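Local coordinates for protein anaphase-promoting complex subunit cut9 (Schizosaccharomyces pombe, PDB 2XPI) that serves as a tetratricopeptide-repeat subunit of the anaphase-promoting complex, the E3 ubiquitin ligase that controls mitosis and G1, dimerising and binding hcn1, at residues Y382-C385 with E391-R394; S397-M402 with G407-G412; P343-S348 with Y359-D364. All coordinates share one frame; numbering follows the deposited sequence.

Overall arrangement
The three contacts show how one architecture, pairs of helices stacked into a superhelix, is built from different side chains. Contacts 1 and 3 each join the two helices of a single repeat, TPR 9 and TPR 8, whereas contact 2 carries helix 389-402, shared with contact 1, onto the first helix of TPR 10. Contacts 2 and 3 are buried; contact 1 is only partly so. None has a hydrogen bond across it. Contact 1 relies on a tyrosine face and an alanine, contact 2 on serines, an alanine and a tryptophan, contact 3 on aliphatic branches and a histidine edge. Y382 packs on Y359, linking contacts 1 and 3, and P408 on P343, linking contacts 2 and 3.

Contact 1: Y382-C385 with E391-R394; sequences YYLC and EARR
Y383 and E391 meet with their side chains at about a right angle, the aliphatic part of the glutamate lying over the phenol ring. CG of E391 does the touching: it stands 3.9 Å from the centroid of the Y383 ring, only 19° off the ring normal, which makes a CH-pi contact over the face. The chain of E391 bends at chi2, so the methylene rather than the carboxylate meets the aromatic surface, and the carboxylate plane is turned 50° from that of the ring. Y382, the preceding residue of the same helix, brings its CD2 to the opposite face, leaving the Y383 ring between two neighbours.

A first torsion with CG anti to the carbonyl carbon (chi1 -74°) lays the Y383 ring along E391 while its CB stays by the partner helix, 3.8 Å from CB of A392. The alanine methyl also receives L384, whose CD1 reaches A392 CB at 3.8 Å, and is touched by two larger side chains. With nothing longer than a methyl here, the CA atoms of Y383 and A392 come within 5.0 Å of each other.

Beyond the pair, Y382 also packs on helix 355-368, its ring edge-to-face with Y359, while R393 lies along helix 407-420 against F413 and F417. The Y383-A392 pair is part of the tetratricopeptide-repeat signature: an aromatic residue near the end of the first helix packs on a small residue near the start of the second, and in TPR 9 these two close the helical hairpin.

Contact 2: S397-M402 with G407-G412; sequences SKSSTM and GPAWIG
A409 turns its methyl into helix 397-402, where S399 and S400 receive it. Its CB touches S399 OG (3.3 Å) without a hydrogen bond; the hydroxyl is instead hydrogen-bonded to A373 O at the start of helix 373-385. The same methyl is 3.9 Å from S400 CB. Such small residues let the axes of the two segments approach to 8.3 Å, with 149° between their N-to-C directions, roughly antiparallel.

W410 follows and contributes an indole face. CB of S400, whose OG is hydrogen-bonded to F396 O, stands over the five-membered ring, 3.9 Å from its centroid and 15° off the normal, and its nearest ring atom is CE2. With CG anti to the carbonyl carbon (chi1 -77°), the indole swings back alongside helix 397-402, where NE1 donates to P404 O in the connection between the helices. A leucine here would probably leave P404 O without this donor and S400 CB without a flat surface to rest on.

I411, one step on, packs with W410 on A433 of helix 423-435, while S399 lies against W376 and L377 of helix 373-385. The contact thus joins the second helix of TPR 9 to the first of TPR 10, between helix 373-385 on the former's side and helix 423-435 on the latter's.

Contact 3: P343-S348 with Y359-D364; sequences PLHLAS and YLISND
H345 and L346 both reach I361 across the helical hairpin of TPR 8, a tetratricopeptide repeat formed by helices 342-352 and 355-368. The backbones stand well apart, the nearest CA atoms, those of L346 and I361, being 8.8 Å from each other, so the union is made by side chains alone.

H345 comes first along the helix. A near-trans first torsion (chi1 -171°) carries its imidazole out to I361, where it presents an edge rather than a face. CD1 of I361 sits near the ring plane, 3.5 Å from H345 CE1 and 3.8 Å from H345 ND1. Elsewhere the imidazole packs against L325, T328 and T329 of helix 321-334, which belongs to the preceding repeat.

L346, the next residue, uses the other branch of the isoleucine: its CD1 approaches I361 CG2 at 4.2 Å, a looser apolar touch. I361 therefore divides its two branches, the longer one ending at the histidine and the shorter one meeting the leucine. L346 leans as well on A378 and I381 of helix 373-385, bringing the following repeat into the same apolar layer. A347, with P343 and L344 before it, lies against a chain of another protein, consistent with the role of TPR 8 in binding hcn1.

S348 turns its hydroxyl back along its own helix. L344 O is gripped twice, by S348 N and S348 OG from opposite faces of the carbonyl plane; S348 OG donates to L344 O over 3.0 Å, the donor OG lying 20° out of that plane.

Contact 1: Y382-C385 with E391-R394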
loop_
_atom_site.group_PDB
_atom_site.type_symbol
_atom_site.label_atom_id
_atom_site.label_comp_id
_atom_site.label_asym_id
_atom_site.label_seq_id
_atom_site.Cartn_x
_atom_site.Cartn_y
_atom_site.Cartn_z
ATOM N N TYR A 382 2.190 21.339 22.626
ATOM C CA TYR A 382 1.449 22.589 22.509
ATOM C C TYR A 382 0.502 22.801 23.667
ATOM O O TYR A 382 0.499 23.865 24.269
ATOM C CB TYR A 382 0.634 22.663 21.227
ATOM C CG TYR A 382 -0.363 23.780 21.322
ATOM C CD1 TYR A 382 0.062 25.097 21.413
ATOM C CD2 TYR A 382 -1.726 23.526 21.365
ATOM C CE1 TYR A 382 -0.832 26.134 21.520
ATOM C CE2 TYR A 382 -2.645 24.564 21.479
ATOM C CZ TYR A 382 -2.185 25.866 21.555
ATOM O OH TYR A 382 -3.075 26.908 21.662
ATOM N N TYR A 383 -0.329 21.805 23.959
ATOM C CA TYR A 383 -1.225 21.914 25.101
ATOM C C TYR A 383 -0.422 22.120 26.381
ATOM O O TYR A 383 -0.953 22.568 27.393
ATOM C CB TYR A 383 -2.175 20.720 25.186
ATOM C CG TYR A 383 -3.249 20.809 24.137
ATOM C CD1 TYR A 383 -4.083 21.920 24.077
ATOM C CD2 TYR A 383 -3.421 19.806 23.187
ATOM C CE1 TYR A 383 -5.063 22.035 23.106
ATOM C CE2 TYR A 383 -4.408 19.905 22.210
ATOM C CZ TYR A 383 -5.225 21.028 22.175
ATOM O OH TYR A 383 -6.214 21.150 21.221
ATOM N N LEU A 384 0.878 21.849 26.299
ATOM C CA LEU A 384 1.784 22.056 27.418
ATOM C C LEU A 384 2.434 23.475 27.592
ATOM O O LEU A 384 2.656 23.835 28.743
ATOM C CB LEU A 384 2.823 20.923 27.470
ATOM C CG LEU A 384 3.212 20.356 28.841
ATOM C CD1 LEU A 384 2.013 19.706 29.489
ATOM C CD2 LEU A 384 4.373 19.361 28.758
ATOM N N CYS A 385 2.746 24.273 26.541
ATOM C CA CYS A 385 3.062 25.717 26.819
ATOM C C CYS A 385 1.790 26.504 27.113
ATOM O O CYS A 385 1.836 27.727 27.319
ATOM C CB CYS A 385 3.880 26.544 25.761
ATOM S SG CYS A 385 3.511 28.419 26.087
ATOM N N GLU A 391 -5.630 17.618 28.108
ATOM C CA GLU A 391 -5.564 17.310 26.688
ATOM C C GLU A 391 -4.114 17.030 26.260
ATOM O O GLU A 391 -3.864 16.286 25.310
ATOM C CB GLU A 391 -6.258 18.391 25.843
ATOM C CG GLU A 391 -6.115 19.807 26.374
ATOM C CD GLU A 391 -7.073 20.134 27.525
ATOM O OE1 GLU A 391 -8.292 20.268 27.265
ATOM O OE2 GLU A 391 -6.607 20.282 28.686
ATOM N N ALA A 392 -3.159 17.589 26.991
ATOM C CA ALA A 392 -1.770 17.219 26.786
ATOM C C ALA A 392 -1.577 15.745 27.141
ATOM O O ALA A 392 -1.031 14.979 26.346
ATOM C CB ALA A 392 -0.860 18.093 27.603
ATOM N N ARG A 393 -2.031 15.338 28.327
ATOM C CA ARG A 393 -1.943 13.928 28.704
ATOM C C ARG A 393 -2.571 13.011 27.667
ATOM O O ARG A 393 -1.955 12.024 27.275
ATOM C CB ARG A 393 -2.581 13.645 30.053
ATOM C CG ARG A 393 -2.517 12.170 30.404
ATOM C CD ARG A 393 -2.368 11.946 31.878
ATOM N NE ARG A 393 -3.634 12.060 32.585
ATOM C CZ ARG A 393 -3.850 12.874 33.615
ATOM N NH1 ARG A 393 -2.884 13.670 34.069
ATOM N NH2 ARG A 393 -5.045 12.887 34.193
ATOM N N ARG A 394 -3.783 13.339 27.224
ATOM C CA ARG A 394 -4.420 12.564 26.163
ATOM C C ARG A 394 -3.464 12.325 24.968
ATOM O O ARG A 394 -3.380 11.214 24.434
ATOM C CB ARG A 394 -5.728 13.201 25.653
ATOM C CG ARG A 394 -5.891 12.942 24.144
ATOM C CD ARG A 394 -7.297 13.045 23.610
ATOM N NE ARG A 394 -7.643 12.031 22.593
ATOM C CZ ARG A 394 -7.019 10.864 22.375
ATOM N NH1 ARG A 394 -5.955 10.486 23.080
ATOM N NH2 ARG A 394 -7.485 10.045 21.439
#

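Contact 2: S397-M402 with G407-G412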
loop_
_atom_site.group_PDB
_atom_site.type_symbol
_atom_site.label_atom_id
_atom_site.label_comp_id
_atom_site.label_asym_id
_atom_site.label_seq_id
_atom_site.Cartn_x
_atom_site.Cartn_y
_atom_site.Cartn_z
ATOM N N SER A 397 -0.425 10.283 25.496
ATOM C CA SER A 397 -0.978 8.939 25.540
ATOM C C SER A 397 -1.154 8.358 24.133
ATOM O O SER A 397 -0.801 7.211 23.883
ATOM C CB SER A 397 -2.322 8.916 26.255
ATOM O OG SER A 397 -2.695 7.574 26.520
ATOM N N LYS A 398 -1.704 9.156 23.228
ATOM C CA LYS A 398 -2.049 8.698 21.892
ATOM C C LYS A 398 -0.787 8.360 21.109
ATOM O O LYS A 398 -0.720 7.353 20.408
ATOM C CB LYS A 398 -2.832 9.793 21.175
ATOM C CG LYS A 398 -3.442 9.381 19.865
ATOM C CD LYS A 398 -4.088 10.561 19.176
ATOM C CE LYS A 398 -4.243 10.274 17.680
ATOM N NZ LYS A 398 -5.208 9.176 17.341
ATOM N N SER A 399 0.215 9.215 21.259
ATOM C CA SER A 399 1.494 9.097 20.582
ATOM C C SER A 399 2.309 7.904 21.109
ATOM O O SER A 399 2.862 7.141 20.341
ATOM C CB SER A 399 2.246 10.420 20.772
ATOM O OG SER A 399 3.593 10.338 20.406
ATOM N N SER A 400 2.370 7.733 22.425
ATOM C CA SER A 400 3.144 6.652 23.005
ATOM C C SER A 400 2.452 5.310 22.774
ATOM O O SER A 400 3.055 4.245 22.916
ATOM C CB SER A 400 3.322 6.895 24.499
ATOM O OG SER A 400 2.098 6.727 25.197
ATOM N N THR A 401 1.167 5.363 22.445
ATOM C CA THR A 401 0.414 4.166 22.117
ATOM C C THR A 401 0.658 3.814 20.659
ATOM O O THR A 401 0.839 2.647 20.319
ATOM C CB THR A 401 -1.085 4.394 22.290
ATOM O OG1 THR A 401 -1.392 4.461 23.687
ATOM C CG2 THR A 401 -1.888 3.261 21.632
ATOM N N MET A 402 0.640 4.833 19.806
ATOM C CA MET A 402 0.923 4.664 18.388
ATOM C C MET A 402 2.331 4.138 18.149
ATOM O O MET A 402 2.560 3.397 17.196
ATOM C CB MET A 402 0.768 5.988 17.655
ATOM C CG MET A 402 -0.645 6.295 17.221
ATOM S SD MET A 402 -0.716 7.827 16.289
ATOM C CE MET A 402 -1.052 8.916 17.649
ATOM N N GLY A 407 10.284 7.431 22.964
ATOM C CA GLY A 407 10.661 7.983 24.257
ATOM C C GLY A 407 10.128 9.354 24.614
ATOM O O GLY A 407 9.533 9.506 25.669
ATOM N N PRO A 408 10.347 10.360 23.746
ATOM C CA PRO A 408 9.810 11.714 23.957
ATOM C C PRO A 408 8.340 11.755 24.368
ATOM O O PRO A 408 7.966 12.602 25.174
ATOM C CB PRO A 408 10.001 12.380 22.581
ATOM C CG PRO A 408 11.201 11.722 22.015
ATOM C CD PRO A 408 11.168 10.286 22.514
ATOM N N ALA A 409 7.511 10.864 23.840
ATOM C CA ALA A 409 6.087 10.870 24.173
ATOM C C ALA A 409 5.872 10.392 25.599
ATOM O O ALA A 409 4.917 10.803 26.265
ATOM C CB ALA A 409 5.323 10.000 23.221
ATOM N N TRP A 410 6.751 9.504 26.063
ATOM C CA TRP A 410 6.666 8.999 27.428
ATOM C C TRP A 410 7.055 10.073 28.426
ATOM O O TRP A 410 6.406 10.204 29.444
ATOM C CB TRP A 410 7.518 7.739 27.613
ATOM C CG TRP A 410 6.873 6.501 27.043
ATOM C CD1 TRP A 410 7.166 5.897 25.855
ATOM C CD2 TRP A 410 5.812 5.732 27.629
ATOM N NE1 TRP A 410 6.363 4.803 25.669
ATOM C CE2 TRP A 410 5.525 4.675 26.742
ATOM C CE3 TRP A 410 5.094 5.822 28.826
ATOM C CZ2 TRP A 410 4.545 3.712 27.011
ATOM C CZ3 TRP A 410 4.112 4.870 29.088
ATOM C CH2 TRP A 410 3.851 3.827 28.183
ATOM N N ILE A 411 8.104 10.845 28.129
ATOM C CA ILE A 411 8.508 11.960 28.986
ATOM C C ILE A 411 7.366 12.972 29.107
ATOM O O ILE A 411 6.962 13.336 30.212
ATOM C CB ILE A 411 9.802 12.664 28.488
ATOM C CG1 ILE A 411 11.022 11.747 28.657
ATOM C CG2 ILE A 411 10.070 13.916 29.285
ATOM C CD1 ILE A 411 11.119 11.058 30.036
ATOM N N GLY A 412 6.827 13.403 27.970
ATOM C CA GLY A 412 5.654 14.258 27.977
ATOM C C GLY A 412 4.515 13.677 28.791
ATOM O O GLY A 412 3.840 14.399 29.515
#

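Contact 3: P343-S348 with Y359-D364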
loop_
_atom_site.group_PDB
_atom_site.type_symbol
_atom_site.label_atom_id
_atom_site.label_comp_id
_atom_site.label_asym_id
_atom_site.label_seq_id
_atom_site.Cartn_x
_atom_site.Cartn_y
_atom_site.Cartn_z
ATOM N N PRO A 343 11.305 16.065 17.652
ATOM C CA PRO A 343 11.439 16.064 19.118
ATOM C C PRO A 343 12.358 17.167 19.681
ATOM O O PRO A 343 11.988 17.849 20.659
ATOM C CB PRO A 343 12.019 14.689 19.401
ATOM C CG PRO A 343 11.424 13.821 18.287
ATOM C CD PRO A 343 11.385 14.708 17.074
ATOM N N LEU A 344 13.527 17.339 19.069
ATOM C CA LEU A 344 14.478 18.364 19.477
ATOM C C LEU A 344 13.895 19.760 19.261
ATOM O O LEU A 344 14.054 20.676 20.084
ATOM C CB LEU A 344 15.762 18.238 18.657
ATOM C CG LEU A 344 17.060 17.787 19.322
ATOM C CD1 LEU A 344 16.994 17.913 20.859
ATOM C CD2 LEU A 344 17.398 16.368 18.907
ATOM N N HIS A 345 13.242 19.919 18.123
ATOM C CA HIS A 345 12.667 21.185 17.752
ATOM C C HIS A 345 11.499 21.546 18.691
ATOM O O HIS A 345 11.447 22.640 19.265
ATOM C CB HIS A 345 12.188 21.081 16.312
ATOM C CG HIS A 345 11.769 22.384 15.735
ATOM N ND1 HIS A 345 10.485 22.627 15.306
ATOM C CD2 HIS A 345 12.453 23.534 15.551
ATOM C CE1 HIS A 345 10.402 23.871 14.864
ATOM N NE2 HIS A 345 11.583 24.442 15.002
ATOM N N LEU A 346 10.562 20.613 18.827
ATOM C CA LEU A 346 9.433 20.770 19.725
ATOM C C LEU A 346 9.879 21.091 21.156
ATOM O O LEU A 346 9.405 22.066 21.771
ATOM C CB LEU A 346 8.595 19.497 19.734
ATOM C CG LEU A 346 7.423 19.407 18.761
ATOM C CD1 LEU A 346 7.244 20.673 17.975
ATOM C CD2 LEU A 346 7.596 18.224 17.833
ATOM N N ALA A 347 10.776 20.264 21.690
ATOM C CA ALA A 347 11.183 20.411 23.078
ATOM C C ALA A 347 11.873 21.761 23.305
ATOM O O ALA A 347 11.695 22.388 24.348
ATOM C CB ALA A 347 12.063 19.264 23.492
ATOM N N SER A 348 12.642 22.221 22.324
ATOM C CA SER A 348 13.288 23.527 22.428
ATOM C C SER A 348 12.305 24.683 22.333
ATOM O O SER A 348 12.490 25.703 22.993
ATOM C CB SER A 348 14.385 23.688 21.376
ATOM O OG SER A 348 15.438 22.776 21.626
ATOM N N TYR A 359 1.830 25.802 17.830
ATOM C CA TYR A 359 0.475 25.703 17.292
ATOM C C TYR A 359 0.444 25.473 15.776
ATOM O O TYR A 359 -0.292 24.617 15.284
ATOM C CB TYR A 359 -0.307 26.966 17.620
ATOM C CG TYR A 359 -1.759 26.888 17.217
ATOM C CD1 TYR A 359 -2.674 26.156 17.982
ATOM C CD2 TYR A 359 -2.223 27.547 16.080
ATOM C CE1 TYR A 359 -4.004 26.078 17.624
ATOM C CE2 TYR A 359 -3.558 27.483 15.716
ATOM C CZ TYR A 359 -4.441 26.745 16.491
ATOM O OH TYR A 359 -5.765 26.669 16.134
ATOM N N LEU A 360 1.237 26.250 15.046
ATOM C CA LEU A 360 1.351 26.098 13.598
ATOM C C LEU A 360 1.848 24.706 13.205
ATOM O O LEU A 360 1.275 24.049 12.324
ATOM C CB LEU A 360 2.298 27.156 13.033
ATOM C CG LEU A 360 1.987 28.618 13.382
ATOM C CD1 LEU A 360 3.147 29.523 12.974
ATOM C CD2 LEU A 360 0.655 29.095 12.765
ATOM N N ILE A 361 2.916 24.263 13.859
ATOM C CA ILE A 361 3.510 22.962 13.574
ATOM C C ILE A 361 2.552 21.801 13.839
ATOM O O ILE A 361 2.392 20.902 13.011
ATOM C CB ILE A 361 4.775 22.745 14.414
ATOM C CG1 ILE A 361 5.889 23.672 13.933
ATOM C CG2 ILE A 361 5.223 21.302 14.328
ATOM C CD1 ILE A 361 6.909 23.979 15.001
ATOM N N SER A 362 1.925 21.809 15.006
ATOM C CA SER A 362 1.042 20.703 15.341
ATOM C C SER A 362 -0.079 20.609 14.308
ATOM O O SER A 362 -0.517 19.520 13.952
ATOM C CB SER A 362 0.498 20.822 16.775
ATOM O OG SER A 362 0.333 22.166 17.161
ATOM N N ASN A 363 -0.515 21.757 13.807
ATOM C CA ASN A 363 -1.670 21.772 12.923
ATOM C C ASN A 363 -1.404 21.237 11.529
ATOM O O ASN A 363 -2.224 20.494 10.994
ATOM C CB ASN A 363 -2.350 23.142 12.897
ATOM C CG ASN A 363 -3.257 23.351 14.102
ATOM O OD1 ASN A 363 -3.378 24.461 14.623
ATOM N ND2 ASN A 363 -3.880 22.266 14.570
ATOM N N ASP A 364 -0.266 21.572 10.932
ATOM C CA ASP A 364 -0.001 20.977 9.625
ATOM C C ASP A 364 0.588 19.586 9.721
ATOM O O ASP A 364 0.568 18.844 8.742
ATOM C CB ASP A 364 0.790 21.886 8.669
ATOM C CG ASP A 364 2.234 22.036 9.055
ATOM O OD1 ASP A 364 3.121 21.566 8.297
ATOM O OD2 ASP A 364 2.475 22.657 10.109
#